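PDB 3I4T: diphthine synthase from Entamoeba histolytica, which probably transfers methyl groups from S-adenosylmethionine to a modified histidine of elongation factor 2 during diphthamide synthesis. Local coordinates for residues C155-S158 against R162-S165; S165-I170 against L219-E224; I26-G29 against D35-V38; T56-C61 against A264-L269; L145-Q150 against Q275-E280. All coordinates share one frame; numbering follows the deposited sequence.

Contact 1: C155-S158 against R162-S165; sequences CFWS and RPSS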
# COMPACT_ATOMS: atom_id res chain seq x y z
N CYS A 155 -6.24 16.54 -12.22
CA CYS A 155 -6.64 16.26 -13.60
C CYS A 155 -6.09 17.31 -14.57
O CYS A 155 -5.78 18.44 -14.17
CB CYS A 155 -8.17 16.22 -13.70
SG CYS A 155 -8.94 14.84 -12.78
N PHE A 156 -5.98 16.92 -15.85
CA PHE A 156 -5.66 17.86 -16.91
C PHE A 156 -6.82 18.83 -17.16
O PHE A 156 -7.95 18.41 -17.37
CB PHE A 156 -5.34 17.13 -18.23
CG PHE A 156 -3.92 16.66 -18.33
CD1 PHE A 156 -2.87 17.57 -18.35
CD2 PHE A 156 -3.63 15.30 -18.43
CE1 PHE A 156 -1.56 17.13 -18.44
CE2 PHE A 156 -2.32 14.85 -18.52
CZ PHE A 156 -1.28 15.77 -18.54
N TRP A 157 -6.52 20.12 -17.13
CA TRP A 157 -7.52 21.14 -17.43
C TRP A 157 -7.75 21.27 -18.92
O TRP A 157 -6.82 21.09 -19.72
CB TRP A 157 -7.11 22.47 -16.82
CG TRP A 157 -7.41 22.57 -15.35
CD1 TRP A 157 -7.90 21.58 -14.54
CD2 TRP A 157 -7.22 23.71 -14.51
NE1 TRP A 157 -8.04 22.04 -13.26
CE2 TRP A 157 -7.63 23.34 -13.21
CE3 TRP A 157 -6.76 25.01 -14.74
CZ2 TRP A 157 -7.58 24.23 -12.13
CZ3 TRP A 157 -6.70 25.90 -13.66
CH2 TRP A 157 -7.12 25.50 -12.37
N SER A 158 -8.99 21.58 -19.29
CA SER A 158 -9.43 21.55 -20.68
C SER A 158 -10.55 22.57 -20.91
O SER A 158 -11.70 22.35 -20.52
CB SER A 158 -9.89 20.13 -21.04
OG SER A 158 -10.15 19.99 -22.43
N ARG A 162 -12.09 23.18 -15.50
CA ARG A 162 -10.93 23.41 -14.64
C ARG A 162 -11.20 22.92 -13.22
O ARG A 162 -11.21 23.73 -12.29
CB ARG A 162 -10.58 24.89 -14.56
CG ARG A 162 -10.54 25.72 -15.84
CD ARG A 162 -9.69 26.93 -15.52
NE ARG A 162 -10.02 28.15 -16.26
CZ ARG A 162 -9.15 29.15 -16.45
NH1 ARG A 162 -7.91 29.05 -15.98
NH2 ARG A 162 -9.52 30.25 -17.12
N PRO A 163 -11.40 21.60 -13.02
CA PRO A 163 -11.79 21.15 -11.68
C PRO A 163 -10.67 21.29 -10.65
O PRO A 163 -9.50 21.15 -11.00
CB PRO A 163 -12.12 19.68 -11.89
CG PRO A 163 -11.29 19.27 -13.04
CD PRO A 163 -11.23 20.47 -13.95
N SER A 164 -11.05 21.57 -9.41
CA SER A 164 -10.11 21.67 -8.30
C SER A 164 -10.68 21.09 -7.00
O SER A 164 -10.41 21.59 -5.91
CB SER A 164 -9.68 23.13 -8.10
OG SER A 164 -10.80 23.95 -7.83
N SER A 165 -11.44 20.01 -7.14
CA SER A 165 -12.04 19.26 -6.02
C SER A 165 -11.05 18.76 -4.99
O SER A 165 -11.38 18.64 -3.82
CB SER A 165 -12.80 18.05 -6.56
OG SER A 165 -14.17 18.38 -6.70
O HOH W 1 -7.90 18.80 -11.49
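Trp157 and Arg162 meet through a CH-pi contact in the loop between strand 152-154 and helix 166-175 of this methylase fold. The loop doubles back, so two short pieces with no regular structure lie against each other. The indole is the tightly packed part. Arg162 CA stands over the five-membered ring of Trp157, 3.4 Å from its centroid and only 6° off the normal. Arg162 CB covers the fused bond of the indole, 3.6 Å from Trp157 CD2. With CG beside the backbone N (chi1 -46°) and an extended chain, the arginine runs on over the six-membered ring, where Arg162 CD lies 3.6 Å from Trp157 CE3. One face of the indole is thus covered by backbone and aliphatic carbons.

At the ring edge, Trp157 NE1 donates to Pro163 O at 2.8 Å, with an N-H...O angle of 156°. The acceptor lies close to the indole plane, which fixes the turn of the ring. Pro163 CD packs on Trp157 CD1 at 3.6 Å. Gln217, Glu220 and Val221 of helix 211-225 also touch the indole, so it packs between the loop and that helix.

The contact loosens at both ends. Arg162 is exposed. Its guanidinium reaches past the ring on the surface side, steeply turned from the indole, and makes a long, weak ion pair with Glu220. At the other end Cys155 CB comes no nearer than 4.4 Å to Pro163 CG. There a water accepts from Cys155 N at 2.9 Å and lies 2.9 Å from Pro163 O, one of several acceptors in its reach.

Contact 2: S165-I170 against L219-E224; sequences SYYPKI and LEVEKE
Tyr167 of helix 166-175 reaches across to Val221 and Glu222 of helix 211-225. Its CG is anti to the backbone N (chi1 -180°), which carries the ring alongside Val221 toward Glu222. CB of Tyr167 already lies 3.9 Å from Val221 CG1. The ring then passes the same methyl, closest at Tyr167 CD1, 3.4 Å from Val221 CG1. Beyond it, CE1 of Tyr167 passes from the valine to the carboxylate and lies 3.5 Å from Glu222 OE1. At the tip, Tyr167 OH donates to Glu222 OE1 in a short bond of 2.6 Å. The oxygen is met from above the carboxylate plane.

Leu227 N is hydrogen-bonded to the phenol oxygen, and the carboxylate also accepts from Gly228 N and Val229 N. Tyr166 meets the other branch of the valine, with its OH 3.4 Å from Val221 CG2, and is hydrogen-bonded to Gln217 OE1.

The axes of 166-170 and 219-224 cross at -80°, 11.4 Å apart at their closest, and the two tyrosines with Val221 occupy the space between. The arrangement is a near-perpendicular helix pair of an alpha/beta domain, joined by a tyrosine-carboxylate pair that also binds backbone N atoms just after helix 211-225.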
# COMPACT_ATOMS: atom_id res chain seq x y z
N SER A 165 -11.44 20.01 -7.14
CA SER A 165 -12.04 19.26 -6.02
C SER A 165 -11.05 18.76 -4.99
O SER A 165 -11.38 18.64 -3.82
CB SER A 165 -12.80 18.05 -6.56
OG SER A 165 -14.17 18.38 -6.70
N TYR A 166 -9.84 18.44 -5.43
CA TYR A 166 -8.79 17.98 -4.54
C TYR A 166 -8.43 19.03 -3.49
O TYR A 166 -7.96 18.67 -2.40
CB TYR A 166 -7.54 17.63 -5.35
CG TYR A 166 -7.05 18.75 -6.25
CD1 TYR A 166 -6.26 19.78 -5.75
CD2 TYR A 166 -7.37 18.76 -7.60
CE1 TYR A 166 -5.81 20.80 -6.58
CE2 TYR A 166 -6.92 19.77 -8.43
CZ TYR A 166 -6.14 20.78 -7.92
OH TYR A 166 -5.70 21.78 -8.75
N TYR A 167 -8.65 20.30 -3.81
CA TYR A 167 -8.14 21.42 -3.02
C TYR A 167 -8.68 21.42 -1.59
O TYR A 167 -7.88 21.43 -0.65
CB TYR A 167 -8.36 22.77 -3.75
CG TYR A 167 -7.86 24.01 -3.02
CD1 TYR A 167 -6.50 24.36 -3.03
CD2 TYR A 167 -8.74 24.84 -2.35
CE1 TYR A 167 -6.04 25.50 -2.37
CE2 TYR A 167 -8.29 25.98 -1.70
CZ TYR A 167 -6.94 26.31 -1.71
OH TYR A 167 -6.51 27.45 -1.06
N PRO A 168 -10.03 21.40 -1.42
CA PRO A 168 -10.58 21.35 -0.07
C PRO A 168 -10.14 20.11 0.70
O PRO A 168 -9.96 20.20 1.91
CB PRO A 168 -12.11 21.31 -0.30
CG PRO A 168 -12.27 20.82 -1.68
CD PRO A 168 -11.11 21.41 -2.43
N LYS A 169 -9.97 18.98 0.02
CA LYS A 169 -9.46 17.75 0.67
C LYS A 169 -8.00 17.88 1.14
O LYS A 169 -7.64 17.29 2.16
CB LYS A 169 -9.60 16.54 -0.25
CG LYS A 169 -11.02 16.21 -0.68
CD LYS A 169 -11.05 15.02 -1.64
CE LYS A 169 -12.46 14.81 -2.19
NZ LYS A 169 -12.54 13.70 -3.17
N ILE A 170 -7.18 18.63 0.41
CA ILE A 170 -5.81 18.90 0.87
C ILE A 170 -5.85 19.79 2.13
O ILE A 170 -5.07 19.58 3.06
CB ILE A 170 -4.91 19.56 -0.23
CG1 ILE A 170 -4.78 18.64 -1.45
CG2 ILE A 170 -3.53 19.89 0.32
CD1 ILE A 170 -4.06 19.26 -2.62
N LEU A 219 -0.69 26.00 -7.67
CA LEU A 219 -0.37 27.39 -7.36
C LEU A 219 -1.45 28.33 -7.88
O LEU A 219 -1.79 29.31 -7.23
CB LEU A 219 1.01 27.76 -7.92
CG LEU A 219 2.15 27.14 -7.10
CD1 LEU A 219 3.52 27.42 -7.72
CD2 LEU A 219 2.11 27.63 -5.66
N GLU A 220 -2.02 27.99 -9.03
CA GLU A 220 -3.08 28.79 -9.64
C GLU A 220 -4.41 28.69 -8.87
O GLU A 220 -5.15 29.67 -8.76
CB GLU A 220 -3.26 28.35 -11.08
CG GLU A 220 -3.96 29.35 -11.96
CD GLU A 220 -4.23 28.79 -13.34
OE1 GLU A 220 -3.26 28.42 -14.04
OE2 GLU A 220 -5.42 28.72 -13.72
N VAL A 221 -4.70 27.50 -8.37
CA VAL A 221 -5.88 27.25 -7.55
C VAL A 221 -5.77 28.00 -6.21
O VAL A 221 -6.74 28.58 -5.75
CB VAL A 221 -6.09 25.74 -7.36
CG1 VAL A 221 -7.07 25.44 -6.24
CG2 VAL A 221 -6.55 25.09 -8.67
N GLU A 222 -4.58 27.99 -5.60
CA GLU A 222 -4.41 28.71 -4.34
C GLU A 222 -4.58 30.22 -4.57
O GLU A 222 -5.19 30.90 -3.76
CB GLU A 222 -3.05 28.40 -3.68
CG GLU A 222 -2.70 29.26 -2.45
CD GLU A 222 -3.62 29.04 -1.23
OE1 GLU A 222 -3.92 27.89 -0.87
OE2 GLU A 222 -4.03 30.05 -0.62
N LYS A 223 -4.06 30.72 -5.68
CA LYS A 223 -4.21 32.12 -6.03
C LYS A 223 -5.69 32.49 -6.18
O LYS A 223 -6.12 33.53 -5.69
CB LYS A 223 -3.43 32.44 -7.31
CG LYS A 223 -3.40 33.92 -7.67
CD LYS A 223 -2.95 34.16 -9.10
CE LYS A 223 -3.57 35.45 -9.63
NZ LYS A 223 -2.95 35.92 -10.92
N GLU A 224 -6.46 31.62 -6.82
CA GLU A 224 -7.88 31.86 -7.09
C GLU A 224 -8.77 31.63 -5.88
O GLU A 224 -9.82 32.27 -5.77
CB GLU A 224 -8.38 31.00 -8.27
CG GLU A 224 -7.93 31.52 -9.65
CD GLU A 224 -8.17 30.53 -10.80
OE1 GLU A 224 -8.95 29.56 -10.64
OE2 GLU A 224 -7.55 30.74 -11.89

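Contact 3: I26-G29 against D35-V38; sequences IGLG and DITV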
# COMPACT_ATOMS: atom_id res chain seq x y z
N ILE A 26 -3.88 -9.74 -11.46
CA ILE A 26 -2.53 -9.86 -10.94
C ILE A 26 -1.75 -8.54 -10.97
O ILE A 26 -1.58 -7.93 -12.03
CB ILE A 26 -1.75 -10.96 -11.69
CG1 ILE A 26 -2.56 -12.27 -11.71
CG2 ILE A 26 -0.39 -11.16 -11.06
CD1 ILE A 26 -2.27 -13.17 -12.89
N GLY A 27 -1.27 -8.12 -9.79
CA GLY A 27 -0.44 -6.92 -9.66
C GLY A 27 0.97 -7.22 -10.09
O GLY A 27 1.59 -8.18 -9.61
N LEU A 28 1.50 -6.39 -11.00
CA LEU A 28 2.84 -6.63 -11.55
C LEU A 28 3.98 -5.99 -10.77
O LEU A 28 5.16 -6.28 -11.01
CB LEU A 28 2.89 -6.22 -13.02
CG LEU A 28 2.03 -7.05 -13.99
CD1 LEU A 28 1.97 -6.36 -15.33
CD2 LEU A 28 2.53 -8.48 -14.15
N GLY A 29 3.65 -5.12 -9.82
CA GLY A 29 4.66 -4.30 -9.17
C GLY A 29 4.84 -3.01 -9.96
O GLY A 29 4.00 -2.66 -10.78
N ASP A 35 9.24 -7.80 -11.04
CA ASP A 35 8.48 -7.37 -9.87
C ASP A 35 7.18 -8.13 -9.62
O ASP A 35 6.54 -7.95 -8.60
CB ASP A 35 8.22 -5.88 -9.94
CG ASP A 35 9.44 -5.06 -9.63
OD1 ASP A 35 10.32 -5.54 -8.87
OD2 ASP A 35 9.52 -3.93 -10.13
N ILE A 36 6.79 -8.97 -10.58
CA ILE A 36 5.73 -9.94 -10.38
C ILE A 36 6.08 -10.90 -9.23
O ILE A 36 7.26 -11.23 -9.01
CB ILE A 36 5.49 -10.73 -11.70
CG1 ILE A 36 4.21 -11.56 -11.65
CG2 ILE A 36 6.69 -11.60 -12.03
CD1 ILE A 36 3.69 -11.97 -13.03
N THR A 37 5.08 -11.34 -8.48
CA THR A 37 5.31 -12.36 -7.47
C THR A 37 5.41 -13.75 -8.11
O THR A 37 4.93 -13.95 -9.23
CB THR A 37 4.21 -12.37 -6.40
OG1 THR A 37 2.95 -12.71 -7.01
CG2 THR A 37 4.14 -10.99 -5.69
N VAL A 38 6.03 -14.69 -7.39
CA VAL A 38 6.12 -16.10 -7.78
C VAL A 38 4.73 -16.68 -8.04
O VAL A 38 4.49 -17.30 -9.08
CB VAL A 38 6.89 -16.93 -6.73
CG1 VAL A 38 6.87 -18.42 -7.06
CG2 VAL A 38 8.35 -16.45 -6.62
O HOH W 2 2.24 -10.70 -8.57
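Leu28 and Ile36 touch at their methyl ends, Leu28 CD2 lying 3.8 Å from Ile36 CD1. Each gets there by its torsions. Leu28 has CG anti to the carbonyl carbon (chi1 -66°). Ile36 instead has CG1 anti to the backbone N (chi1 -169°) and an extended chi2, so the chain is stretched out and its CD1 reaches Leu28 CD2. The pair forms a small buried apolar patch.

The backbones close up beside it. Leu28 O stands 3.2 Å from Ile36 N, but the angle is too poor for a hydrogen bond. The CB of Asp35 fills the same corner, 3.3 Å from Leu28 O and 4.0 Å from Gly29 CA. Gly29 has a positive phi of 89°, and the absence of a side chain lets Asp35 come this close. The carboxylate of Asp35 turns elsewhere: OD1 forms a salt bridge with Arg39 of the second subunit, and OD2 accepts from Asp32 N.

Water 2 joins the pieces further along. It donates to Gly27 O at 2.8 Å and accepts from Thr37 N at 2.9 Å. Thr37 is the N-cap of helix 38-46, and its OG1 bonds to Gly40 N.

Residues 26-29 end the first strand and enter a glycine-containing loop, consistent with the glycine-rich motif found there in relatives of this methylase family. Strand 22-27 runs between strands 97-102 and 126-129. Tyr70 of helix 63-70 packs on both Leu28 and Ile36, while Ile36 and Val38 form backbone hydrogen bonds with the second subunit.

Contact 4: T56-C61 against A264-L269; sequences TAILQC and APMHCL
Ile58 sends its two branches to two different residues, Pro265 and Met266, and its torsions make this possible. CG1 is anti to the backbone N (chi1 -159°), which leaves CG2 in the crowded position between N and the carbonyl carbon. A bend at chi2 then turns CD1 toward the proline. Met266 is extended through its first two torsions and bends only at the thioether (chi3 -67°), which swings CE back to the isoleucine.

The touches are few and mostly apolar. Ile58 CD1 lies 3.9 Å from Pro265 CG, at the outer corner of the pyrrolidine ring. Ile58 CG2 lies 3.9 Å from Met266 CE. The isoleucine and methionine chains cross at about a right angle and meet only at these two methyls. The backbones stay well apart, with Ile58 CA 7.6 Å from Met266 CA.

Each side is shaped by its own chain. Ile58 sits in a 3-10 turn in which Leu59 N bonds to Thr56 O at 3.0 Å. The peptide bond between Pro265 and Met266 is cis. This kink lies just before strand 267-271, and Met266 pairs through its backbone with Arg241. Tyr208 of strand 207-208 touches Ile58, Pro265 and Met266 alike and completes the cluster.

The contact bridges the parallel-sheet domain and the mixed-sheet domain. It belongs to the two-domain architecture of tetrapyrrole methylases, in whose relatives the active site lies in the cleft between the domains.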
# COMPACT_ATOMS: atom_id res chain seq x y z
N THR A 56 0.13 -0.75 -18.58
CA THR A 56 1.33 -1.54 -18.30
C THR A 56 2.52 -1.21 -19.21
O THR A 56 3.65 -1.59 -18.91
CB THR A 56 1.06 -3.07 -18.34
OG1 THR A 56 0.50 -3.44 -19.61
CG2 THR A 56 0.11 -3.49 -17.22
N ALA A 57 2.27 -0.48 -20.30
CA ALA A 57 3.33 -0.01 -21.19
C ALA A 57 4.37 0.87 -20.45
O ALA A 57 5.51 1.00 -20.90
CB ALA A 57 2.74 0.74 -22.39
N ILE A 58 3.96 1.45 -19.32
CA ILE A 58 4.85 2.27 -18.48
C ILE A 58 5.97 1.46 -17.79
O ILE A 58 7.01 2.03 -17.45
CB ILE A 58 4.06 3.14 -17.45
CG1 ILE A 58 4.91 4.33 -16.97
CG2 ILE A 58 3.54 2.31 -16.27
CD1 ILE A 58 5.38 5.25 -18.09
N LEU A 59 5.75 0.16 -17.60
CA LEU A 59 6.78 -0.72 -17.05
C LEU A 59 8.06 -0.74 -17.90
O LEU A 59 8.01 -0.62 -19.13
CB LEU A 59 6.24 -2.14 -16.86
CG LEU A 59 5.33 -2.41 -15.65
CD1 LEU A 59 4.82 -3.84 -15.67
CD2 LEU A 59 6.05 -2.14 -14.35
N GLN A 60 9.19 -0.90 -17.23
CA GLN A 60 10.49 -0.81 -17.87
C GLN A 60 10.97 -2.18 -18.37
O GLN A 60 12.02 -2.71 -17.96
CB GLN A 60 11.50 -0.07 -16.97
CG GLN A 60 11.04 1.36 -16.61
CD GLN A 60 12.15 2.26 -16.08
OE1 GLN A 60 13.27 2.27 -16.61
NE2 GLN A 60 11.84 3.04 -15.05
N CYS A 61 10.15 -2.74 -19.26
CA CYS A 61 10.42 -3.97 -20.00
C CYS A 61 9.75 -3.83 -21.35
O CYS A 61 8.83 -3.03 -21.53
CB CYS A 61 9.80 -5.16 -19.28
SG CYS A 61 7.97 -5.13 -19.31
N ALA A 264 11.22 11.03 -17.20
CA ALA A 264 10.07 10.28 -17.69
C ALA A 264 9.05 9.93 -16.57
O ALA A 264 9.44 9.77 -15.41
CB ALA A 264 10.55 9.02 -18.38
N PRO A 265 7.76 9.78 -16.93
CA PRO A 265 6.74 9.38 -15.95
C PRO A 265 7.06 7.97 -15.41
O PRO A 265 7.92 7.30 -15.99
CB PRO A 265 5.46 9.34 -16.78
CG PRO A 265 5.92 9.08 -18.19
CD PRO A 265 7.19 9.89 -18.29
N MET A 266 6.39 7.50 -14.36
CA MET A 266 5.26 8.15 -13.70
C MET A 266 5.73 9.13 -12.62
O MET A 266 6.74 8.89 -11.96
CB MET A 266 4.40 7.06 -13.06
CG MET A 266 2.93 7.42 -12.81
SD MET A 266 1.96 5.94 -12.38
CE MET A 266 2.03 5.03 -13.94
N HIS A 267 4.99 10.23 -12.45
CA HIS A 267 5.28 11.20 -11.38
C HIS A 267 4.14 11.26 -10.35
O HIS A 267 2.98 11.01 -10.69
CB HIS A 267 5.47 12.63 -11.91
CG HIS A 267 6.63 12.82 -12.84
ND1 HIS A 267 6.85 14.01 -13.50
CD2 HIS A 267 7.61 11.98 -13.24
CE1 HIS A 267 7.92 13.90 -14.26
NE2 HIS A 267 8.40 12.68 -14.12
N CYS A 268 4.49 11.64 -9.12
CA CYS A 268 3.52 12.05 -8.12
C CYS A 268 4.16 13.00 -7.11
O CYS A 268 5.38 13.14 -7.05
CB CYS A 268 2.90 10.85 -7.39
SG CYS A 268 4.07 9.94 -6.39
N LEU A 269 3.30 13.64 -6.31
CA LEU A 269 3.70 14.67 -5.38
C LEU A 269 3.26 14.34 -3.97
O LEU A 269 2.16 13.81 -3.76
CB LEU A 269 3.06 16.00 -5.81
CG LEU A 269 3.49 17.26 -5.07
CD1 LEU A 269 4.94 17.58 -5.34
CD2 LEU A 269 2.61 18.41 -5.49

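Contact 5: L145-Q150 against Q275-E280; sequences LYRFGQ and QVDDPE
Arg147 joins Asp277 and Glu280 in a salt-bridge network that ties the loop 145-150 to the start of helix 278-284. The arginine chain bends at chi3 (51°), which turns its guanidinium toward the residues leading into the helix. Its end grips one backbone oxygen with two nitrogens. NH1 of Arg147 donates to Gln275 O at 3.0 Å, and NH2 of Arg147 donates to the same Gln275 O at 2.9 Å. The oxygen lies only 6° out of the guanidinium plane, so the fork is nearly flat.

The carboxylates approach NH1 obliquely. Glu280 OE1 forms a salt bridge with Arg147 NH1 at 3.0 Å. Asp277 OD2 adds a longer one to Arg147 NH1 at 3.3 Å, and the hydrogen bond within it is weak. Glu280 OE1 also accepts from Asp277 N at 3.0 Å, using its anti lone pair. Asp277 is the N-cap, but its own side chain makes no capping bond, so this is not a full capping box.

OE1 of Gln275 lies over one face of the guanidinium, with the amide plane turned only 9° from it. This OE1 bonds to Asn177 ND2, while Asn177 O takes Arg147 NH2. The far oxygen of Glu280 is held by Gln144 N and His179 NE2.

One guanidinium therefore serves two carbonyls and two carboxylates at once. Its positive charge should offset much of the carboxylates' charge, and would be expected to keep Glu280 ionised despite its burial.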
# COMPACT_ATOMS: atom_id res chain seq x y z
N LEU A 145 3.91 6.65 6.64
CA LEU A 145 2.68 6.26 5.95
C LEU A 145 1.39 6.28 6.79
O LEU A 145 0.30 6.48 6.24
CB LEU A 145 2.86 4.87 5.34
CG LEU A 145 3.96 4.71 4.27
CD1 LEU A 145 4.06 3.25 3.84
CD2 LEU A 145 3.76 5.66 3.05
N TYR A 146 1.50 6.07 8.10
CA TYR A 146 0.32 6.17 8.97
C TYR A 146 -0.18 7.59 9.04
O TYR A 146 -1.35 7.83 9.30
CB TYR A 146 0.60 5.68 10.39
CG TYR A 146 1.02 4.23 10.48
CD1 TYR A 146 0.83 3.35 9.41
CD2 TYR A 146 1.59 3.74 11.66
CE1 TYR A 146 1.24 2.02 9.50
CE2 TYR A 146 1.99 2.41 11.77
CZ TYR A 146 1.81 1.56 10.69
OH TYR A 146 2.21 0.24 10.80
N ARG A 147 0.72 8.54 8.80
CA ARG A 147 0.34 9.95 8.83
C ARG A 147 -0.30 10.48 7.54
O ARG A 147 -0.67 11.63 7.47
CB ARG A 147 1.52 10.82 9.27
CG ARG A 147 2.03 10.50 10.69
CD ARG A 147 2.93 11.61 11.20
NE ARG A 147 2.27 12.90 11.03
CZ ARG A 147 2.87 14.09 11.03
NH1 ARG A 147 4.19 14.19 11.19
NH2 ARG A 147 2.14 15.18 10.86
N PHE A 148 -0.43 9.64 6.51
CA PHE A 148 -1.12 10.04 5.28
C PHE A 148 -2.64 10.09 5.44
O PHE A 148 -3.26 9.11 5.89
CB PHE A 148 -0.70 9.17 4.08
CG PHE A 148 0.57 9.66 3.43
CD1 PHE A 148 1.81 9.35 3.99
CD2 PHE A 148 0.53 10.46 2.31
CE1 PHE A 148 2.99 9.83 3.42
CE2 PHE A 148 1.69 10.95 1.74
CZ PHE A 148 2.93 10.63 2.30
N GLY A 149 -3.22 11.23 5.08
CA GLY A 149 -4.67 11.45 5.08
C GLY A 149 -5.20 10.89 3.78
O GLY A 149 -4.59 9.97 3.21
N GLN A 150 -6.32 11.44 3.28
CA GLN A 150 -6.90 10.92 2.04
C GLN A 150 -6.09 11.30 0.79
O GLN A 150 -5.48 12.38 0.72
CB GLN A 150 -8.39 11.22 1.91
CG GLN A 150 -8.80 12.57 1.37
CD GLN A 150 -10.32 12.78 1.45
OE1 GLN A 150 -11.10 12.02 0.84
NE2 GLN A 150 -10.75 13.79 2.20
N GLN A 275 3.30 19.97 10.35
CA GLN A 275 4.42 19.53 11.17
C GLN A 275 4.97 18.17 10.80
O GLN A 275 4.25 17.17 10.70
CB GLN A 275 4.20 19.69 12.69
CG GLN A 275 3.26 18.75 13.35
CD GLN A 275 3.87 17.40 13.74
OE1 GLN A 275 3.15 16.41 13.86
NE2 GLN A 275 5.19 17.35 13.93
N VAL A 276 6.28 18.17 10.60
CA VAL A 276 6.98 16.99 10.17
C VAL A 276 7.85 16.60 11.34
O VAL A 276 8.50 17.43 11.93
CB VAL A 276 7.83 17.32 8.92
CG1 VAL A 276 8.54 16.08 8.43
CG2 VAL A 276 6.95 17.93 7.84
N ASP A 277 7.79 15.32 11.70
CA ASP A 277 8.62 14.80 12.78
C ASP A 277 10.10 14.93 12.41
O ASP A 277 10.46 14.83 11.24
CB ASP A 277 8.25 13.34 13.07
CG ASP A 277 6.80 13.18 13.60
OD1 ASP A 277 6.40 13.90 14.53
OD2 ASP A 277 6.06 12.32 13.10
N ASP A 278 10.95 15.15 13.41
CA ASP A 278 12.40 15.16 13.23
C ASP A 278 12.91 13.93 12.49
O ASP A 278 13.71 14.06 11.57
CB ASP A 278 13.13 15.27 14.57
CG ASP A 278 13.03 16.65 15.20
OD1 ASP A 278 12.42 17.58 14.61
OD2 ASP A 278 13.59 16.79 16.32
N PRO A 279 12.46 12.71 12.89
CA PRO A 279 12.99 11.57 12.11
C PRO A 279 12.59 11.61 10.63
O PRO A 279 13.37 11.18 9.79
CB PRO A 279 12.39 10.35 12.82
CG PRO A 279 12.08 10.84 14.23
CD PRO A 279 11.66 12.27 14.05
N GLU A 280 11.42 12.16 10.32
CA GLU A 280 10.96 12.29 8.93
C GLU A 280 11.80 13.33 8.18
O GLU A 280 12.22 13.09 7.05
CB GLU A 280 9.48 12.70 8.88
CG GLU A 280 8.46 11.67 9.41
CD GLU A 280 7.02 12.17 9.31
OE1 GLU A 280 6.69 13.17 9.99
OE2 GLU A 280 6.21 11.59 8.55

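How the contacts relate
Contact 3 comes first and closes a short loop between strand 22-27 and helix 38-46. Contact 4 opens soon after, at 56-61, and closes far along the chain at 264-269, joining the two domains. Contact 5 opens within that span and closes beyond it at 275-280, so contacts 4 and 5 cross. Contacts 1 and 2 are nested inside both. They follow each other, share Ser165 and touch where Trp157 meets Val221. Contact 3 packs on contact 4 through Leu28 and Leu59, and contact 2 on contact 5 through Lys169 and Gln150. Contacts 3 and 5 both reach the second subunit, at sites about 28 Å apart between centres.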